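Local coordinates for ORF14 (Streptomyces clavuligerus, PDB 2WPX), which belongs to the clavulanic acid biosynthesis pathway and, as a tandem GNAT protein that binds acetyl-CoA, is probably an acyltransferase of still unassigned substrate, at residues Y236-V241 with K285-E290; N43-G48 with R231-Y236. All coordinates share one frame; numbering follows the deposited sequence.

In the fold
The two contacts follow strand 234-242 from its approach into its body. Interaction 2 (43-48 with 231-236) joins the two GNAT halves, tying helix 43-51 of the first to the turn that leads into the strand of the second; interaction 1 (236-241 with 285-290) stays inside the second half, where helix 280-295 lies over the same strand. Tyr236 lies in both ranges but makes contact only in interaction 1, and the centres are about 21 Å apart. Interaction 1 is buried and small, an asparagine amide meeting a threonine and the strand backbone, with an alanine methyl beside them. Interaction 2 is partly buried and charged, one aspartate holding two arginines. Both lie away from the acetyl-CoA site.

Interaction 1: residues Y236-V241 with K285-E290; sequences YHTGAV and KLANLE
Thr238 and Asn288 mark the place where strand 236-241 and helix 285-290 come closest, their CA atoms 5.3 Å apart, with the segment axes 7.7 Å from each other and running roughly antiparallel at 146°. Both residues point their side chains into the gap, where the two pass alongside each other, pointing opposite ways. The hydroxyl is the part of the threonine that leads: OG1 sits beside the backbone N (chi1 -60°), which turns it against the helix, 3.2 Å from Asn288 CA and 3.4 Å from Asn288 CB. The methyl takes the other branch, anti to the backbone N, and Thr238 CG2 rests on Ala287 CB at 4.1 Å, one residue back along the helix.

In the GNAT fold the helix that follows the fourth strand packs against the central strands, and helix 280-295, which comes after strand 263-271, takes this place in the second of the two tandem GNAT units. The corresponding strand-then-helix step in the first unit is strand 84-92 and helix 101-115, the region that holds acetyl-CoA.

Asn288 reaches down to the strand backbone, and its amide comes to lie among the carbonyl O of Tyr236, the N of Thr238 and the Thr238 hydroxyl. Its neighbours Thr252 and Val254, on strand 247-256, also touch this side chain. Tyr236 starts toward the helix, but its ring leads off to make an edge-to-face contact with Tyr291, and its OH is hydrogen-bonded to Glu296. His237 faces away from helix 285-290, its ring stacked with Trp185. Leu284, a turn earlier on the helix, extends the apolar contact to Thr238 and Ala240.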
ATOM      1  N   TYR A 236       4.146 -13.824  -3.641  1.00 14.37           N
ATOM      2  CA  TYR A 236       3.798 -14.958  -4.501  1.00 15.68           C
ATOM      3  C   TYR A 236       3.466 -14.429  -5.900  1.00 15.39           C
ATOM      4  O   TYR A 236       2.630 -13.505  -6.041  1.00 15.20           O
ATOM      5  CB  TYR A 236       2.610 -15.750  -3.933  1.00 16.84           C
ATOM      6  CG  TYR A 236       2.883 -16.457  -2.642  1.00 18.82           C
ATOM      7  CD1 TYR A 236       2.787 -15.777  -1.397  1.00 20.02           C
ATOM      8  CD2 TYR A 236       3.235 -17.801  -2.628  1.00 20.23           C
ATOM      9  CE1 TYR A 236       3.028 -16.424  -0.208  1.00 17.77           C
ATOM     10  CE2 TYR A 236       3.479 -18.449  -1.419  1.00 17.64           C
ATOM     11  CZ  TYR A 236       3.382 -17.747  -0.241  1.00 17.42           C
ATOM     12  OH  TYR A 236       3.604 -18.368   0.925  1.00 20.14           O
ATOM     13  N   HIS A 237       4.135 -14.974  -6.923  1.00 14.28           N
ATOM     14  CA  HIS A 237       3.988 -14.467  -8.296  1.00 13.73           C
ATOM     15  C   HIS A 237       3.561 -15.551  -9.286  1.00 13.95           C
ATOM     16  O   HIS A 237       4.025 -16.672  -9.214  1.00 13.78           O
ATOM     17  CB  HIS A 237       5.286 -13.860  -8.798  1.00 12.48           C
ATOM     18  CG  HIS A 237       5.802 -12.764  -7.930  1.00 15.60           C
ATOM     19  ND1 HIS A 237       6.573 -13.005  -6.811  1.00 19.47           N
ATOM     20  CD2 HIS A 237       5.642 -11.416  -7.995  1.00 16.45           C
ATOM     21  CE1 HIS A 237       6.886 -11.854  -6.241  1.00 17.40           C
ATOM     22  NE2 HIS A 237       6.347 -10.874  -6.949  1.00 18.73           N
ATOM     23  N   THR A 238       2.631 -15.197 -10.161  1.00 13.15           N
ATOM     24  CA  THR A 238       2.294 -15.982 -11.333  1.00 12.76           C
ATOM     25  C   THR A 238       2.440 -15.080 -12.558  1.00 12.03           C
ATOM     26  O   THR A 238       2.052 -13.918 -12.543  1.00 11.25           O
ATOM     27  CB  THR A 238       0.866 -16.483 -11.266  1.00 13.73           C
ATOM     28  OG1 THR A 238       0.726 -17.306 -10.096  1.00 15.30           O
ATOM     29  CG2 THR A 238       0.513 -17.296 -12.562  1.00 13.11           C
ATOM     30  N   GLY A 239       3.062 -15.610 -13.592  1.00 12.44           N
ATOM     31  CA  GLY A 239       3.270 -14.881 -14.834  1.00 11.83           C
ATOM     32  C   GLY A 239       2.774 -15.667 -16.036  1.00 12.50           C
ATOM     33  O   GLY A 239       2.672 -16.891 -16.013  1.00 12.80           O
ATOM     34  N   ALA A 240       2.392 -14.952 -17.088  1.00 12.83           N
ATOM     35  CA  ALA A 240       1.962 -15.655 -18.273  1.00 14.12           C
ATOM     36  C   ALA A 240       2.961 -15.358 -19.361  1.00 14.04           C
ATOM     37  O   ALA A 240       3.257 -14.191 -19.622  1.00 13.11           O
ATOM     38  CB  ALA A 240       0.592 -15.216 -18.691  1.00 14.07           C
ATOM     39  N   VAL A 241       3.491 -16.411 -19.979  1.00 14.86           N
ATOM     40  CA  VAL A 241       4.445 -16.194 -21.057  1.00 16.59           C
ATOM     41  C   VAL A 241       3.822 -16.496 -22.390  1.00 17.05           C
ATOM     42  O   VAL A 241       3.148 -17.497 -22.522  1.00 18.66           O
ATOM     43  CB  VAL A 241       5.754 -17.021 -20.900  1.00 17.59           C
ATOM     44  CG1 VAL A 241       6.640 -16.808 -22.133  1.00 17.49           C
ATOM     45  CG2 VAL A 241       6.513 -16.596 -19.632  1.00 15.58           C
ATOM     46  N   LYS A 285      -5.040 -14.052 -11.656  1.00 15.95           N
ATOM     47  CA  LYS A 285      -5.436 -13.910 -10.239  1.00 16.87           C
ATOM     48  C   LYS A 285      -5.828 -15.215  -9.600  1.00 16.39           C
ATOM     49  O   LYS A 285      -5.478 -15.467  -8.434  1.00 15.55           O
ATOM     50  CB  LYS A 285      -6.559 -12.895 -10.034  1.00 18.14           C
ATOM     51  CG  LYS A 285      -6.151 -11.506 -10.334  1.00 18.81           C
ATOM     52  CD  LYS A 285      -7.401 -10.671 -10.331  1.00 24.05           C
ATOM     53  CE  LYS A 285      -7.138  -9.296  -9.745  1.00 26.55           C
ATOM     54  NZ  LYS A 285      -6.636  -8.529 -10.867  1.00 26.31           N
ATOM     55  N   LEU A 286      -6.534 -16.056 -10.368  1.00 17.35           N
ATOM     56  CA  LEU A 286      -7.006 -17.318  -9.835  1.00 17.56           C
ATOM     57  C   LEU A 286      -5.861 -18.286  -9.692  1.00 17.19           C
ATOM     58  O   LEU A 286      -5.780 -18.974  -8.670  1.00 17.92           O
ATOM     59  CB  LEU A 286      -8.096 -17.920 -10.689  1.00 19.26           C
ATOM     60  CG  LEU A 286      -9.435 -17.251 -10.450  1.00 19.08           C
ATOM     61  CD1 LEU A 286     -10.315 -17.730 -11.567  1.00 18.44           C
ATOM     62  CD2 LEU A 286     -10.026 -17.656  -9.103  1.00 13.04           C
ATOM     63  N   ALA A 287      -4.967 -18.348 -10.680  1.00 15.97           N
ATOM     64  CA  ALA A 287      -3.807 -19.238 -10.531  1.00 15.82           C
ATOM     65  C   ALA A 287      -2.919 -18.759  -9.381  1.00 14.91           C
ATOM     66  O   ALA A 287      -2.454 -19.572  -8.597  1.00 15.61           O
ATOM     67  CB  ALA A 287      -2.961 -19.329 -11.879  1.00 14.97           C
ATOM     68  N   ASN A 288      -2.667 -17.449  -9.285  1.00 14.46           N
ATOM     69  CA  ASN A 288      -1.848 -16.939  -8.161  1.00 15.36           C
ATOM     70  C   ASN A 288      -2.505 -17.138  -6.786  1.00 15.70           C
ATOM     71  O   ASN A 288      -1.817 -17.390  -5.810  1.00 16.25           O
ATOM     72  CB  ASN A 288      -1.498 -15.465  -8.329  1.00 14.84           C
ATOM     73  CG  ASN A 288      -0.126 -15.110  -7.713  1.00 16.65           C
ATOM     74  OD1 ASN A 288       0.038 -14.031  -7.118  1.00 20.26           O
ATOM     75  ND2 ASN A 288       0.859 -16.012  -7.862  1.00 10.39           N
ATOM     76  N   LEU A 289      -3.824 -16.998  -6.708  1.00 15.43           N
ATOM     77  CA  LEU A 289      -4.493 -17.234  -5.443  1.00 16.17           C
ATOM     78  C   LEU A 289      -4.330 -18.706  -5.050  1.00 16.34           C
ATOM     79  O   LEU A 289      -4.043 -19.043  -3.916  1.00 17.07           O
ATOM     80  CB  LEU A 289      -5.961 -16.829  -5.491  1.00 16.89           C
ATOM     81  CG  LEU A 289      -6.754 -16.967  -4.161  1.00 18.84           C
ATOM     82  CD1 LEU A 289      -6.220 -16.016  -3.153  1.00 17.92           C
ATOM     83  CD2 LEU A 289      -8.276 -16.773  -4.308  1.00 15.53           C
ATOM     84  N   GLU A 290      -4.466 -19.598  -6.001  1.00 16.24           N
ATOM     85  CA  GLU A 290      -4.378 -20.974  -5.643  1.00 16.40           C
ATOM     86  C   GLU A 290      -2.979 -21.264  -5.116  1.00 16.31           C
ATOM     87  O   GLU A 290      -2.794 -22.108  -4.219  1.00 17.11           O
ATOM     88  CB  GLU A 290      -4.667 -21.827  -6.856  1.00 16.46           C
ATOM     89  CG  GLU A 290      -4.693 -23.302  -6.564  1.00 14.67           C
ATOM     90  CD  GLU A 290      -4.749 -24.101  -7.873  1.00 15.35           C
ATOM     91  OE1 GLU A 290      -3.944 -23.866  -8.790  1.00 10.71           O
ATOM     92  OE2 GLU A 290      -5.626 -24.945  -8.001  1.00 17.31           O
TER

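Interaction 2: residues N43-G48 with R231-Y236; sequences NVDMVG and RGRRAY
Asp45 holds its CG anti to the backbone N (chi1 -178°), and Arg231 bends at chi3 (57°) to bring NE back to that carboxylate; Arg233 reaches the same group with a chain extended from CG to NE. Three of the four bonds fall on one oxygen. Arg231 approaches side-on and gives two of its nitrogens to Asp45 OD2, NE at 2.7 Å, nearly in line with the C-O bond, and NH2 at 3.0 Å on the syn side. Its guanidinium is nearly coplanar with the carboxylate.

Arg233 is turned steeply to that plane, at 76°, and spreads its grip over both oxygens. Its NE donates to Asp45 OD2 at 3.1 Å from well above the carboxylate plane, while its NH2 comes in above the plane to Asp45 OD1, also at 3.1 Å. The buried Asp45 thus meets two positive charges, which would be expected to favour its ionised form. Ser255 OG takes a further hydrogen bond from Arg233 NH1, which helps fix the turn of this guanidinium.

Beside the salt-bridge network, aliphatic carbons pack close against backbone. Val44 CG1 lies 3.8 Å from Gly232 CA, and Arg231 CG is 3.4 Å from the carbonyl carbon of Gly48. Arg231 O is also approached by Asp45 CA, at 3.2 Å in a CA-H...O contact. Gly232 has positive phi and ends helix 222-230 in a Schellman motif.

This turn runs on into strand 234-242, which pairs with strand 247-256, and Gly232 O is held by Thr258 OG1 just beyond that strand. Helix 43-51 in turn packs against helix 18-33 through Met46 and Val47, so the network spans from the first GNAT half to the second.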
ATOM      1  N   ASN A  43       4.092  -6.115  13.768  1.00 15.65           N
ATOM      2  CA  ASN A  43       5.281  -5.521  14.379  1.00 15.90           C
ATOM      3  C   ASN A  43       6.579  -5.750  13.653  1.00 16.02           C
ATOM      4  O   ASN A  43       7.423  -4.865  13.606  1.00 16.21           O
ATOM      5  CB  ASN A  43       5.362  -5.953  15.844  1.00 15.12           C
ATOM      6  CG  ASN A  43       4.238  -5.326  16.652  1.00 17.19           C
ATOM      7  OD1 ASN A  43       3.558  -4.473  16.146  1.00 16.23           O
ATOM      8  ND2 ASN A  43       4.040  -5.746  17.878  1.00 21.11           N
ATOM      9  N   VAL A  44       6.743  -6.944  13.096  1.00 15.91           N
ATOM     10  CA  VAL A  44       7.859  -7.195  12.190  1.00 15.12           C
ATOM     11  C   VAL A  44       7.847  -6.230  11.010  1.00 14.78           C
ATOM     12  O   VAL A  44       8.825  -5.508  10.759  1.00 13.61           O
ATOM     13  CB  VAL A  44       7.848  -8.675  11.743  1.00 16.12           C
ATOM     14  CG1 VAL A  44       9.032  -8.999  10.713  1.00 13.59           C
ATOM     15  CG2 VAL A  44       7.932  -9.572  13.042  1.00 13.74           C
ATOM     16  N   ASP A  45       6.717  -6.199  10.296  1.00 14.89           N
ATOM     17  CA  ASP A  45       6.524  -5.234   9.206  1.00 13.13           C
ATOM     18  C   ASP A  45       6.825  -3.804   9.663  1.00 12.97           C
ATOM     19  O   ASP A  45       7.622  -3.074   9.039  1.00 11.94           O
ATOM     20  CB  ASP A  45       5.095  -5.376   8.703  1.00 13.69           C
ATOM     21  CG  ASP A  45       4.773  -4.481   7.541  1.00 14.20           C
ATOM     22  OD1 ASP A  45       3.579  -4.146   7.402  1.00 12.61           O
ATOM     23  OD2 ASP A  45       5.681  -4.137   6.747  1.00 20.88           O
ATOM     24  N   MET A  46       6.201  -3.380  10.764  1.00 12.70           N
ATOM     25  CA  MET A  46       6.337  -1.974  11.167  1.00 12.63           C
ATOM     26  C   MET A  46       7.765  -1.572  11.537  1.00 11.88           C
ATOM     27  O   MET A  46       8.251  -0.533  11.102  1.00 11.26           O
ATOM     28  CB  MET A  46       5.393  -1.597  12.307  1.00 11.59           C
ATOM     29  CG  MET A  46       3.916  -1.605  11.947  1.00 15.91           C
ATOM     30  SD  MET A  46       3.334  -0.810  10.416  1.00 20.64           S
ATOM     31  CE  MET A  46       4.124   0.701  10.482  1.00 12.64           C
ATOM     32  N   VAL A  47       8.401  -2.400  12.357  1.00 10.78           N
ATOM     33  CA  VAL A  47       9.710  -2.087  12.833  1.00 10.83           C
ATOM     34  C   VAL A  47      10.668  -2.138  11.666  1.00 11.96           C
ATOM     35  O   VAL A  47      11.577  -1.320  11.578  1.00 13.26           O
ATOM     36  CB  VAL A  47      10.177  -3.030  13.988  1.00 11.44           C
ATOM     37  CG1 VAL A  47      11.696  -2.756  14.313  1.00  9.03           C
ATOM     38  CG2 VAL A  47       9.261  -2.859  15.233  1.00  7.00           C
ATOM     39  N   GLY A  48      10.468  -3.070  10.750  1.00 11.34           N
ATOM     40  CA  GLY A  48      11.321  -3.089   9.592  1.00 12.01           C
ATOM     41  C   GLY A  48      11.015  -1.883   8.743  1.00 13.30           C
ATOM     42  O   GLY A  48      11.899  -1.439   8.009  1.00 13.93           O
ATOM     43  N   ARG A 231      11.134  -6.268   6.052  1.00 11.11           N
ATOM     44  CA  ARG A 231       9.891  -6.118   6.754  1.00 13.44           C
ATOM     45  C   ARG A 231       9.203  -7.479   7.026  1.00 12.86           C
ATOM     46  O   ARG A 231       8.141  -7.513   7.568  1.00 14.33           O
ATOM     47  CB  ARG A 231       8.997  -5.119   5.999  1.00 13.88           C
ATOM     48  CG  ARG A 231       9.558  -3.692   6.216  1.00 16.26           C
ATOM     49  CD  ARG A 231       8.950  -2.637   5.276  1.00 15.29           C
ATOM     50  NE  ARG A 231       7.522  -2.598   5.410  1.00 20.18           N
ATOM     51  CZ  ARG A 231       6.759  -1.657   4.856  1.00 23.36           C
ATOM     52  NH1 ARG A 231       7.339  -0.649   4.193  1.00 21.99           N
ATOM     53  NH2 ARG A 231       5.442  -1.702   5.003  1.00 19.21           N
ATOM     54  N   GLY A 232       9.854  -8.582   6.705  1.00 12.47           N
ATOM     55  CA  GLY A 232       9.303  -9.913   6.989  1.00 14.79           C
ATOM     56  C   GLY A 232       8.151 -10.294   6.057  1.00 15.49           C
ATOM     57  O   GLY A 232       7.368 -11.197   6.367  1.00 15.16           O
ATOM     58  N   ARG A 233       8.021  -9.550   4.950  1.00 14.71           N
ATOM     59  CA  ARG A 233       6.993  -9.816   3.957  1.00 15.43           C
ATOM     60  C   ARG A 233       7.475 -10.855   2.943  1.00 15.32           C
ATOM     61  O   ARG A 233       8.607 -10.787   2.452  1.00 13.92           O
ATOM     62  CB  ARG A 233       6.623  -8.527   3.205  1.00 14.84           C
ATOM     63  CG  ARG A 233       5.745  -7.623   4.028  1.00 15.76           C
ATOM     64  CD  ARG A 233       5.529  -6.319   3.368  1.00 14.57           C
ATOM     65  NE  ARG A 233       4.587  -5.513   4.145  1.00 15.82           N
ATOM     66  CZ  ARG A 233       3.278  -5.539   3.918  1.00 18.03           C
ATOM     67  NH1 ARG A 233       2.788  -6.331   2.969  1.00 16.13           N
ATOM     68  NH2 ARG A 233       2.464  -4.795   4.629  1.00 14.78           N
ATOM     69  N   ARG A 234       6.569 -11.759   2.603  1.00 14.98           N
ATOM     70  CA  ARG A 234       6.775 -12.818   1.658  1.00 16.16           C
ATOM     71  C   ARG A 234       5.893 -12.515   0.428  1.00 16.63           C
ATOM     72  O   ARG A 234       4.794 -11.965   0.578  1.00 17.32           O
ATOM     73  CB  ARG A 234       6.123 -14.024   2.315  1.00 18.32           C
ATOM     74  CG  ARG A 234       6.779 -15.256   2.221  1.00 19.10           C
ATOM     75  CD  ARG A 234       6.619 -15.985   3.557  1.00 23.27           C
ATOM     76  NE  ARG A 234       5.303 -16.391   4.069  1.00 25.76           N
ATOM     77  CZ  ARG A 234       4.891 -16.153   5.337  1.00 26.94           C
ATOM     78  NH1 ARG A 234       5.630 -15.416   6.177  1.00 23.10           N
ATOM     79  NH2 ARG A 234       3.739 -16.621   5.786  1.00 20.99           N
ATOM     80  N   ALA A 235       6.276 -12.966  -0.772  1.00 15.83           N
ATOM     81  CA  ALA A 235       5.432 -12.669  -1.933  1.00 15.30           C
ATOM     82  C   ALA A 235       5.210 -13.876  -2.839  1.00 15.38           C
ATOM     83  O   ALA A 235       5.960 -14.853  -2.774  1.00 16.21           O
ATOM     84  CB  ALA A 235       5.992 -11.468  -2.719  1.00 14.02           C
ATOM     85  N   TYR A 236       4.146 -13.824  -3.641  1.00 14.37           N
ATOM     86  CA  TYR A 236       3.798 -14.958  -4.501  1.00 15.68           C
ATOM     87  C   TYR A 236       3.466 -14.429  -5.900  1.00 15.39           C
ATOM     88  O   TYR A 236       2.630 -13.505  -6.041  1.00 15.20           O
ATOM     89  CB  TYR A 236       2.610 -15.750  -3.933  1.00 16.84           C
ATOM     90  CG  TYR A 236       2.883 -16.457  -2.642  1.00 18.82           C
ATOM     91  CD1 TYR A 236       2.787 -15.777  -1.397  1.00 20.02           C
ATOM     92  CD2 TYR A 236       3.235 -17.801  -2.628  1.00 20.23           C
ATOM     93  CE1 TYR A 236       3.028 -16.424  -0.208  1.00 17.77           C
ATOM     94  CE2 TYR A 236       3.479 -18.449  -1.419  1.00 17.64           C
ATOM     95  CZ  TYR A 236       3.382 -17.747  -0.241  1.00 17.42           C
ATOM     96  OH  TYR A 236       3.604 -18.368   0.925  1.00 20.14           O
TER